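Local atomic coordinates of nucleoporin NUP82 (Chaetomium thermophilum, PDB entry 5CWW), a protein that probably serves as a structural component of the nuclear pore complex and as a docking partner for transport factors that associate with it transiently. Residues B[124-128]-B[346-350]; B[137-143]-B[158-163]; B[288-294]-B[354-360]. All coordinates share one frame; numbering follows the deposited sequence.

Contact 1: residues B[124-128]-B[346-350]; sequences PNQDF and EEATG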
loop_
_atom_site.group_PDB
_atom_site.type_symbol
_atom_site.label_atom_id
_atom_site.label_comp_id
_atom_site.label_asym_id
_atom_site.label_seq_id
_atom_site.Cartn_x
_atom_site.Cartn_y
_atom_site.Cartn_z
ATOM N N PRO B 124 -12.898 8.106 -7.946
ATOM C CA PRO B 124 -12.460 9.044 -8.990
ATOM C C PRO B 124 -13.571 9.953 -9.518
ATOM O O PRO B 124 -13.366 11.161 -9.620
ATOM C CB PRO B 124 -11.949 8.118 -10.099
ATOM C CG PRO B 124 -11.532 6.883 -9.389
ATOM C CD PRO B 124 -12.510 6.721 -8.263
ATOM N N ASN B 125 -14.723 9.379 -9.845
ATOM C CA ASN B 125 -15.844 10.157 -10.361
ATOM C C ASN B 125 -16.742 10.683 -9.243
ATOM O O ASN B 125 -17.784 11.284 -9.503
ATOM C CB ASN B 125 -16.655 9.313 -11.343
ATOM C CG ASN B 125 -15.850 8.917 -12.565
ATOM O OD1 ASN B 125 -14.997 9.673 -13.032
ATOM N ND2 ASN B 125 -16.109 7.722 -13.085
ATOM N N GLN B 126 -16.329 10.442 -8.001
ATOM C CA GLN B 126 -16.947 11.060 -6.831
ATOM C C GLN B 126 -18.414 10.670 -6.655
ATOM O O GLN B 126 -19.221 11.469 -6.183
ATOM C CB GLN B 126 -16.821 12.586 -6.924
ATOM C CG GLN B 126 -15.387 13.070 -7.092
ATOM C CD GLN B 126 -15.280 14.576 -7.213
ATOM O OE1 GLN B 126 -16.160 15.234 -7.772
ATOM N NE2 GLN B 126 -14.195 15.135 -6.688
ATOM N N ASP B 127 -18.745 9.437 -7.029
ATOM C CA ASP B 127 -20.092 8.907 -6.835
ATOM C C ASP B 127 -20.113 7.836 -5.741
ATOM O O ASP B 127 -21.143 7.621 -5.102
ATOM C CB ASP B 127 -20.641 8.337 -8.147
ATOM C CG ASP B 127 -19.655 7.422 -8.848
ATOM O OD1 ASP B 127 -18.470 7.388 -8.445
ATOM O OD2 ASP B 127 -20.063 6.740 -9.809
ATOM N N PHE B 128 -18.976 7.174 -5.530
ATOM C CA PHE B 128 -18.831 6.186 -4.459
ATOM C C PHE B 128 -17.872 6.681 -3.379
ATOM O O PHE B 128 -16.893 7.370 -3.673
ATOM C CB PHE B 128 -18.318 4.845 -5.001
ATOM C CG PHE B 128 -19.289 4.114 -5.895
ATOM C CD1 PHE B 128 -20.540 4.634 -6.183
ATOM C CD2 PHE B 128 -18.940 2.887 -6.438
ATOM C CE1 PHE B 128 -21.417 3.951 -7.004
ATOM C CE2 PHE B 128 -19.813 2.199 -7.255
ATOM C CZ PHE B 128 -21.054 2.731 -7.538
ATOM N N GLU B 346 -21.190 3.634 -21.676
ATOM C CA GLU B 346 -21.440 4.961 -21.131
ATOM C C GLU B 346 -20.624 5.241 -19.873
ATOM O O GLU B 346 -19.981 4.353 -19.314
ATOM C CB GLU B 346 -22.946 5.099 -20.834
ATOM C CG GLU B 346 -23.473 6.509 -20.547
ATOM C CD GLU B 346 -23.356 7.452 -21.732
ATOM O OE1 GLU B 346 -22.900 7.013 -22.807
ATOM O OE2 GLU B 346 -23.709 8.640 -21.583
ATOM N N GLU B 347 -20.678 6.492 -19.435
ATOM C CA GLU B 347 -20.073 6.925 -18.188
ATOM C C GLU B 347 -21.151 7.064 -17.118
ATOM O O GLU B 347 -22.182 7.696 -17.346
ATOM C CB GLU B 347 -19.335 8.242 -18.406
ATOM C CG GLU B 347 -18.500 8.717 -17.227
ATOM C CD GLU B 347 -17.585 9.872 -17.591
ATOM O OE1 GLU B 347 -17.810 10.504 -18.646
ATOM O OE2 GLU B 347 -16.638 10.146 -16.824
ATOM N N ALA B 348 -20.911 6.457 -15.959
ATOM C CA ALA B 348 -21.899 6.415 -14.885
ATOM C C ALA B 348 -22.314 7.816 -14.446
ATOM O O ALA B 348 -23.499 8.090 -14.251
ATOM C CB ALA B 348 -21.352 5.636 -13.703
ATOM N N THR B 349 -21.328 8.694 -14.289
ATOM C CA THR B 349 -21.572 10.085 -13.926
ATOM C C THR B 349 -21.242 10.979 -15.109
ATOM O O THR B 349 -20.792 12.112 -14.930
ATOM C CB THR B 349 -20.721 10.523 -12.720
ATOM O OG1 THR B 349 -19.363 10.713 -13.134
ATOM C CG2 THR B 349 -20.776 9.484 -11.611
ATOM N N GLY B 350 -21.470 10.466 -16.315
ATOM C CA GLY B 350 -21.016 11.145 -17.510
ATOM C C GLY B 350 -21.942 11.165 -18.707
ATOM O O GLY B 350 -22.990 10.523 -18.759
#
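T349 meets two flat groups at once, its OG1 standing above the plane of the N125 amide on the CB side and its CG2 above the rim of the D127 carboxylate, near OD2. T349 OG1 is 3.5 Å from N125 CB and 4.0 Å from N125 CG, so it touches the methylene rather than covering the amide. On that same side of the amide, but displaced beyond its oxygen end, the E347 carboxylate approaches with OE2 4.2 Å from N125 OD1; the two planes are turned 68° apart, so the groups neither stack nor lie coplanar. T349 CG2 is 3.4 Å from D127 OD2 and 3.6 Å from D127 CG. That OD2 takes a hydrogen bond from H188 NE2, and D127 OD1 is bound by the hydroxyl of S123, so both carboxylate oxygens are held by partners outside the contact. With OG1 of T349 between backbone N and carbonyl carbon (chi1 75°), CG2 turns to the D127 side. In the fold, 124-128 is the loop joining strands 119-122 and 128-132 of one four-stranded propeller blade, whereas E347 to G350 form a type I beta turn between strands 343-345 and 354-358. A weak bond from G350 N to E347 O, 3.0 Å, closes that turn. The contact buries only 180 Å² at the surface, and the CB of poorly ordered A348 comes no nearer to D127 OD2 than 4.2 Å.

Contact 2: residues B[137-143]-B[158-163]; sequences VHICILP and PKFWTL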
loop_
_atom_site.group_PDB
_atom_site.type_symbol
_atom_site.label_atom_id
_atom_site.label_comp_id
_atom_site.label_asym_id
_atom_site.label_seq_id
_atom_site.Cartn_x
_atom_site.Cartn_y
_atom_site.Cartn_z
ATOM N N VAL B 137 -15.121 -2.595 5.774
ATOM C CA VAL B 137 -15.197 -1.682 4.639
ATOM C C VAL B 137 -16.629 -1.608 4.119
ATOM O O VAL B 137 -17.218 -2.626 3.751
ATOM C CB VAL B 137 -14.266 -2.119 3.489
ATOM C CG1 VAL B 137 -14.310 -1.110 2.345
ATOM C CG2 VAL B 137 -12.838 -2.286 3.985
ATOM N N HIS B 138 -17.183 -0.398 4.100
ATOM C CA HIS B 138 -18.487 -0.153 3.496
ATOM C C HIS B 138 -18.349 0.803 2.316
ATOM O O HIS B 138 -17.510 1.702 2.335
ATOM C CB HIS B 138 -19.465 0.426 4.516
ATOM C CG HIS B 138 -19.888 -0.548 5.570
ATOM N ND1 HIS B 138 -19.095 -0.865 6.653
ATOM C CD2 HIS B 138 -21.022 -1.274 5.708
ATOM C CE1 HIS B 138 -19.724 -1.743 7.413
ATOM N NE2 HIS B 138 -20.895 -2.008 6.862
ATOM N N ILE B 139 -19.177 0.598 1.296
ATOM C CA ILE B 139 -19.229 1.493 0.149
ATOM C C ILE B 139 -20.526 2.283 0.189
ATOM O O ILE B 139 -21.615 1.711 0.112
ATOM C CB ILE B 139 -19.140 0.730 -1.185
ATOM C CG1 ILE B 139 -17.911 -0.184 -1.204
ATOM C CG2 ILE B 139 -19.117 1.706 -2.362
ATOM C CD1 ILE B 139 -16.595 0.534 -1.012
ATOM N N CYS B 140 -20.404 3.601 0.314
ATOM C CA CYS B 140 -21.566 4.475 0.337
ATOM C C CYS B 140 -21.857 5.015 -1.053
ATOM O O CYS B 140 -21.006 5.653 -1.674
ATOM C CB CYS B 140 -21.353 5.634 1.310
ATOM S SG CYS B 140 -22.769 6.765 1.417
ATOM N N ILE B 141 -23.061 4.743 -1.540
ATOM C CA ILE B 141 -23.542 5.345 -2.773
ATOM C C ILE B 141 -23.945 6.773 -2.449
ATOM O O ILE B 141 -25.001 7.011 -1.866
ATOM C CB ILE B 141 -24.735 4.573 -3.370
ATOM C CG1 ILE B 141 -24.426 3.072 -3.431
ATOM C CG2 ILE B 141 -25.082 5.109 -4.753
ATOM C CD1 ILE B 141 -23.140 2.726 -4.153
ATOM N N LEU B 142 -23.091 7.720 -2.816
ATOM C CA LEU B 142 -23.292 9.112 -2.432
ATOM C C LEU B 142 -24.596 9.657 -3.009
ATOM O O LEU B 142 -24.910 9.420 -4.174
ATOM C CB LEU B 142 -22.103 9.962 -2.882
ATOM C CG LEU B 142 -20.773 9.590 -2.220
ATOM C CD1 LEU B 142 -19.632 10.424 -2.786
ATOM C CD2 LEU B 142 -20.850 9.761 -0.705
ATOM N N PRO B 143 -25.363 10.394 -2.189
ATOM C CA PRO B 143 -26.681 10.854 -2.632
ATOM C C PRO B 143 -26.622 12.103 -3.499
ATOM O O PRO B 143 -25.573 12.739 -3.604
ATOM C CB PRO B 143 -27.393 11.154 -1.315
ATOM C CG PRO B 143 -26.296 11.631 -0.427
ATOM C CD PRO B 143 -25.068 10.840 -0.815
ATOM N N PRO B 158 -29.186 7.230 2.259
ATOM C CA PRO B 158 -28.074 6.828 1.391
ATOM C C PRO B 158 -27.727 5.348 1.527
ATOM O O PRO B 158 -27.560 4.851 2.642
ATOM C CB PRO B 158 -26.916 7.707 1.874
ATOM C CG PRO B 158 -27.570 8.889 2.495
ATOM C CD PRO B 158 -28.823 8.367 3.124
ATOM N N LYS B 159 -27.619 4.660 0.396
ATOM C CA LYS B 159 -27.331 3.232 0.388
ATOM C C LYS B 159 -25.885 2.948 0.786
ATOM O O LYS B 159 -24.955 3.583 0.289
ATOM C CB LYS B 159 -27.617 2.644 -0.999
ATOM C CG LYS B 159 -27.330 1.150 -1.136
ATOM C CD LYS B 159 -28.191 0.324 -0.190
ATOM C CE LYS B 159 -27.952 -1.166 -0.367
ATOM N NZ LYS B 159 -28.745 -1.970 0.604
ATOM N N PHE B 160 -25.717 1.994 1.697
ATOM C CA PHE B 160 -24.403 1.506 2.105
ATOM C C PHE B 160 -24.267 0.036 1.731
ATOM O O PHE B 160 -25.140 -0.772 2.052
ATOM C CB PHE B 160 -24.192 1.679 3.610
ATOM C CG PHE B 160 -23.827 3.075 4.021
ATOM C CD1 PHE B 160 -24.800 4.048 4.171
ATOM C CD2 PHE B 160 -22.507 3.409 4.278
ATOM C CE1 PHE B 160 -24.464 5.331 4.556
ATOM C CE2 PHE B 160 -22.165 4.691 4.665
ATOM C CZ PHE B 160 -23.144 5.654 4.801
ATOM N N TRP B 161 -23.176 -0.304 1.053
ATOM C CA TRP B 161 -22.888 -1.686 0.685
ATOM C C TRP B 161 -21.739 -2.227 1.521
ATOM O O TRP B 161 -20.692 -1.591 1.631
ATOM C CB TRP B 161 -22.530 -1.795 -0.798
ATOM C CG TRP B 161 -23.662 -1.540 -1.736
ATOM C CD1 TRP B 161 -24.150 -0.328 -2.127
ATOM C CD2 TRP B 161 -24.443 -2.527 -2.419
ATOM N NE1 TRP B 161 -25.192 -0.500 -3.010
ATOM C CE2 TRP B 161 -25.390 -1.842 -3.204
ATOM C CE3 TRP B 161 -24.433 -3.925 -2.440
ATOM C CZ2 TRP B 161 -26.319 -2.506 -4.000
ATOM C CZ3 TRP B 161 -25.354 -4.581 -3.230
ATOM C CH2 TRP B 161 -26.285 -3.873 -3.999
ATOM N N THR B 162 -21.936 -3.404 2.105
ATOM C CA THR B 162 -20.864 -4.084 2.816
ATOM C C THR B 162 -19.893 -4.685 1.808
ATOM O O THR B 162 -20.308 -5.362 0.869
ATOM C CB THR B 162 -21.402 -5.196 3.737
ATOM O OG1 THR B 162 -22.272 -4.625 4.720
ATOM C CG2 THR B 162 -20.262 -5.917 4.443
ATOM N N LEU B 163 -18.604 -4.435 2.010
ATOM C CA LEU B 163 -17.565 -4.956 1.131
ATOM C C LEU B 163 -16.865 -6.137 1.795
ATOM O O LEU B 163 -16.247 -5.989 2.851
ATOM C CB LEU B 163 -16.551 -3.866 0.783
ATOM C CG LEU B 163 -15.588 -4.197 -0.361
ATOM C CD1 LEU B 163 -16.304 -4.142 -1.703
ATOM C CD2 LEU B 163 -14.387 -3.259 -0.352
HETATM O O HOH W 1 -16.368 -5.270 5.580
#
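Strands 137-141 and 160-162 run antiparallel at 152°, with I139 and W161 as the hydrogen-bonded pair (N to O 2.7 Å from I139 N to W161 O, and again from W161 N to I139 O), flanked by H138 with T162 and C140 with F160 as non-hydrogen-bonded pairs. The pairing runs on through L163 N to V137 O and I141 N to K159 O. Beyond the first of these, a water accepts from V137 N and lies within bonding distance of L163 O, spanning the gap where a direct bond would otherwise continue the pattern. On the face bearing C140 and F160, the cysteine lies over the phenyl ring: SG is 3.9 Å from the centroid and 24° off the normal, a sulfur-aromatic contact, and CB adds a CH-pi contact beside it. C140 SG is anti to the backbone N (chi1 -179°), which carries it across the ring toward F160 CZ, 3.6 Å away. H138 CB meets the edge of that same ring. These strands are the last two of a four-stranded antiparallel sheet, a blade of the beta-propeller that forms the N-terminal region of the protein, with 160-162 outermost. F160 also touches I109 of strand 106-110 in one adjacent sheet, while I139 and L163 on the other face reach L190 of strand 189-194. On this second face I141 CG1 comes to the edge of the W161 indole, 3.7 Å from CD1, and K159, bent at chi2, lays its CE over the rim of one indole face. W161 also stacks with F212. V137 and L163 point the same way, side by side, and are pressed together: CG1 to CD2 is 3.4 Å, tighter than usual for two carbons.

Contact 3: residues B[288-294]-B[354-360]; sequences LPQRWTP and IEVYTRP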
loop_
_atom_site.group_PDB
_atom_site.type_symbol
_atom_site.label_atom_id
_atom_site.label_comp_id
_atom_site.label_asym_id
_atom_site.label_seq_id
_atom_site.Cartn_x
_atom_site.Cartn_y
_atom_site.Cartn_z
ATOM N N LEU B 288 -3.959 -4.968 -12.802
ATOM C CA LEU B 288 -5.176 -4.509 -13.464
ATOM C C LEU B 288 -6.399 -5.298 -13.006
ATOM O O LEU B 288 -6.298 -6.492 -12.716
ATOM C CB LEU B 288 -5.030 -4.628 -14.984
ATOM C CG LEU B 288 -4.124 -3.615 -15.688
ATOM C CD1 LEU B 288 -3.908 -4.033 -17.133
ATOM C CD2 LEU B 288 -4.718 -2.218 -15.628
ATOM N N PRO B 289 -7.564 -4.638 -12.939
ATOM C CA PRO B 289 -8.800 -5.410 -12.779
ATOM C C PRO B 289 -9.125 -6.175 -14.061
ATOM O O PRO B 289 -8.423 -5.999 -15.056
ATOM C CB PRO B 289 -9.855 -4.339 -12.472
ATOM C CG PRO B 289 -9.275 -3.063 -12.957
ATOM C CD PRO B 289 -7.797 -3.187 -12.835
ATOM N N GLN B 290 -10.158 -7.012 -14.032
ATOM C CA GLN B 290 -10.524 -7.822 -15.193
ATOM C C GLN B 290 -10.789 -6.956 -16.416
ATOM O O GLN B 290 -10.521 -7.362 -17.547
ATOM C CB GLN B 290 -11.759 -8.672 -14.892
ATOM C CG GLN B 290 -11.529 -9.735 -13.840
ATOM C CD GLN B 290 -12.737 -10.626 -13.632
ATOM O OE1 GLN B 290 -12.620 -11.853 -13.614
ATOM N NE2 GLN B 290 -13.903 -10.015 -13.463
ATOM N N ARG B 291 -11.323 -5.764 -16.175
ATOM C CA ARG B 291 -11.599 -4.808 -17.239
ATOM C C ARG B 291 -11.068 -3.442 -16.831
ATOM O O ARG B 291 -11.134 -3.075 -15.659
ATOM C CB ARG B 291 -13.099 -4.747 -17.528
ATOM C CG ARG B 291 -13.602 -5.892 -18.393
ATOM C CD ARG B 291 -15.120 -5.962 -18.404
ATOM N NE ARG B 291 -15.637 -6.763 -17.295
ATOM C CZ ARG B 291 -15.820 -8.081 -17.334
ATOM N NH1 ARG B 291 -15.531 -8.772 -18.429
ATOM N NH2 ARG B 291 -16.295 -8.713 -16.270
ATOM N N TRP B 292 -10.541 -2.692 -17.794
ATOM C CA TRP B 292 -9.874 -1.427 -17.495
ATOM C C TRP B 292 -10.035 -0.407 -18.620
ATOM O O TRP B 292 -10.271 -0.766 -19.775
ATOM C CB TRP B 292 -8.386 -1.671 -17.214
ATOM C CG TRP B 292 -7.655 -2.376 -18.322
ATOM C CD1 TRP B 292 -7.869 -3.648 -18.770
ATOM C CD2 TRP B 292 -6.581 -1.851 -19.112
ATOM N NE1 TRP B 292 -7.000 -3.944 -19.793
ATOM C CE2 TRP B 292 -6.198 -2.857 -20.021
ATOM C CE3 TRP B 292 -5.906 -0.627 -19.140
ATOM C CZ2 TRP B 292 -5.175 -2.677 -20.948
ATOM C CZ3 TRP B 292 -4.889 -0.450 -20.061
ATOM C CH2 TRP B 292 -4.533 -1.468 -20.951
ATOM N N THR B 293 -9.910 0.866 -18.258
ATOM C CA THR B 293 -10.085 1.980 -19.185
ATOM C C THR B 293 -8.831 2.852 -19.198
ATOM O O THR B 293 -8.571 3.569 -18.234
ATOM C CB THR B 293 -11.296 2.847 -18.801
ATOM O OG1 THR B 293 -12.489 2.057 -18.868
ATOM C CG2 THR B 293 -11.431 4.048 -19.736
ATOM N N PRO B 294 -8.046 2.792 -20.285
ATOM C CA PRO B 294 -6.859 3.646 -20.384
ATOM C C PRO B 294 -7.151 4.978 -21.065
ATOM O O PRO B 294 -8.051 5.043 -21.901
ATOM C CB PRO B 294 -5.910 2.808 -21.235
ATOM C CG PRO B 294 -6.825 2.070 -22.160
ATOM C CD PRO B 294 -8.105 1.817 -21.390
ATOM N N ILE B 354 -16.348 5.584 -23.679
ATOM C CA ILE B 354 -14.911 5.377 -23.643
ATOM C C ILE B 354 -14.533 3.909 -23.807
ATOM O O ILE B 354 -15.306 3.006 -23.486
ATOM C CB ILE B 354 -14.336 5.896 -22.296
ATOM C CG1 ILE B 354 -12.812 6.043 -22.348
ATOM C CG2 ILE B 354 -14.767 4.991 -21.132
ATOM C CD1 ILE B 354 -12.330 7.138 -23.273
ATOM N N GLU B 355 -13.324 3.698 -24.318
ATOM C CA GLU B 355 -12.798 2.371 -24.602
ATOM C C GLU B 355 -12.594 1.533 -23.345
ATOM O O GLU B 355 -12.068 2.016 -22.342
ATOM C CB GLU B 355 -11.473 2.493 -25.358
ATOM C CG GLU B 355 -11.597 3.169 -26.714
ATOM C CD GLU B 355 -10.282 3.209 -27.471
ATOM O OE1 GLU B 355 -9.229 2.933 -26.856
ATOM O OE2 GLU B 355 -10.302 3.517 -28.681
ATOM N N VAL B 356 -13.010 0.272 -23.416
ATOM C CA VAL B 356 -12.856 -0.661 -22.309
ATOM C C VAL B 356 -12.162 -1.926 -22.796
ATOM O O VAL B 356 -12.644 -2.601 -23.706
ATOM C CB VAL B 356 -14.213 -1.034 -21.681
ATOM C CG1 VAL B 356 -14.021 -1.991 -20.509
ATOM C CG2 VAL B 356 -14.951 0.218 -21.231
ATOM N N TYR B 357 -11.028 -2.235 -22.177
ATOM C CA TYR B 357 -10.262 -3.431 -22.497
ATOM C C TYR B 357 -10.370 -4.447 -21.368
ATOM O O TYR B 357 -10.724 -4.099 -20.243
ATOM C CB TYR B 357 -8.790 -3.090 -22.739
ATOM C CG TYR B 357 -8.540 -2.150 -23.895
ATOM C CD1 TYR B 357 -8.700 -0.780 -23.750
ATOM C CD2 TYR B 357 -8.126 -2.635 -25.129
ATOM C CE1 TYR B 357 -8.466 0.083 -24.804
ATOM C CE2 TYR B 357 -7.889 -1.780 -26.189
ATOM C CZ TYR B 357 -8.058 -0.423 -26.021
ATOM O OH TYR B 357 -7.825 0.432 -27.073
ATOM N N THR B 358 -10.063 -5.701 -21.679
ATOM C CA THR B 358 -9.973 -6.741 -20.664
ATOM C C THR B 358 -8.510 -6.964 -20.316
ATOM O O THR B 358 -7.623 -6.671 -21.118
ATOM C CB THR B 358 -10.595 -8.069 -21.133
ATOM O OG1 THR B 358 -9.723 -8.704 -22.077
ATOM C CG2 THR B 358 -11.956 -7.831 -21.773
ATOM N N ARG B 359 -8.258 -7.464 -19.113
ATOM C CA ARG B 359 -6.893 -7.729 -18.684
ATOM C C ARG B 359 -6.304 -8.865 -19.512
ATOM O O ARG B 359 -6.959 -9.888 -19.703
ATOM C CB ARG B 359 -6.844 -8.096 -17.203
ATOM C CG ARG B 359 -5.435 -8.245 -16.651
ATOM C CD ARG B 359 -5.384 -9.283 -15.548
ATOM N NE ARG B 359 -6.184 -8.898 -14.389
ATOM C CZ ARG B 359 -7.283 -9.521 -13.970
ATOM N NH1 ARG B 359 -7.758 -10.582 -14.608
ATOM N NH2 ARG B 359 -7.918 -9.070 -12.898
ATOM N N PRO B 360 -5.074 -8.685 -20.022
ATOM C CA PRO B 360 -4.391 -9.819 -20.648
ATOM C C PRO B 360 -4.286 -11.003 -19.695
ATOM O O PRO B 360 -4.034 -10.806 -18.505
ATOM C CB PRO B 360 -3.008 -9.255 -20.977
ATOM C CG PRO B 360 -3.246 -7.797 -21.175
ATOM C CD PRO B 360 -4.314 -7.432 -20.180
HETATM O O HOH W 2 -9.766 -11.813 -12.147
#
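R359 grips the carbonyl of L288 side-on, NE and NH2 both donating to L288 O at 2.9 Å and 3.1 Å; the oxygen lies in the guanidinium plane, and both nitrogens reach it from the same face of its carbonyl. Q290 CA lies over the rim of one guanidinium face. Alongside, R359 N donates to Q290 O. W292 and Y357 form the hydrogen-bonded antiparallel pair, W292 N to Y357 O 2.8 Å and Y357 N to W292 O 2.9 Å. The indole of W292, its CG between backbone N and carbonyl carbon (chi1 56°), swings over Y357: CB of Y357 lies above its five-membered ring, 3.9 Å from the centroid, and L288 CD1 covers the opposite face. In the ring plane W292 NE1 donates to T358 O at 3.1 Å, from above that carbonyl's plane. P294 CD packs on Y357 CD1, while Y357 OH donates to E355 OE1. Farther out, W333 and I337 of helix 321-338 touch L288 and W292 respectively, and I299 of helix 298-315 meets P294 and Y357. This is a short antiparallel pairing in a three-stranded sheet, within an insertion between the last two strands of a propeller blade.

How the contacts relate
From the N terminus, the chain first lays down 124-128, the loop between two strands of one propeller blade; then, after strand 128-132, contact 2 closes a 14-residue loop by pairing 158-163 with 137-143. That closure is nested in the much longer loop of contact 1, which ends only at 346-350, after 217 intervening residues. Contact 3 opens inside that loop, at 288-294, and closes after it, at 354-360, so contacts 1 and 3 cross. Contact 2 builds the outer half of the blade, contact 3 ties the base of a helical insertion together, and contact 1 joins this insertion of a later blade to the loop of the earlier one; contacts 1 and 2 touch, whereas contacts 2 and 3 do not.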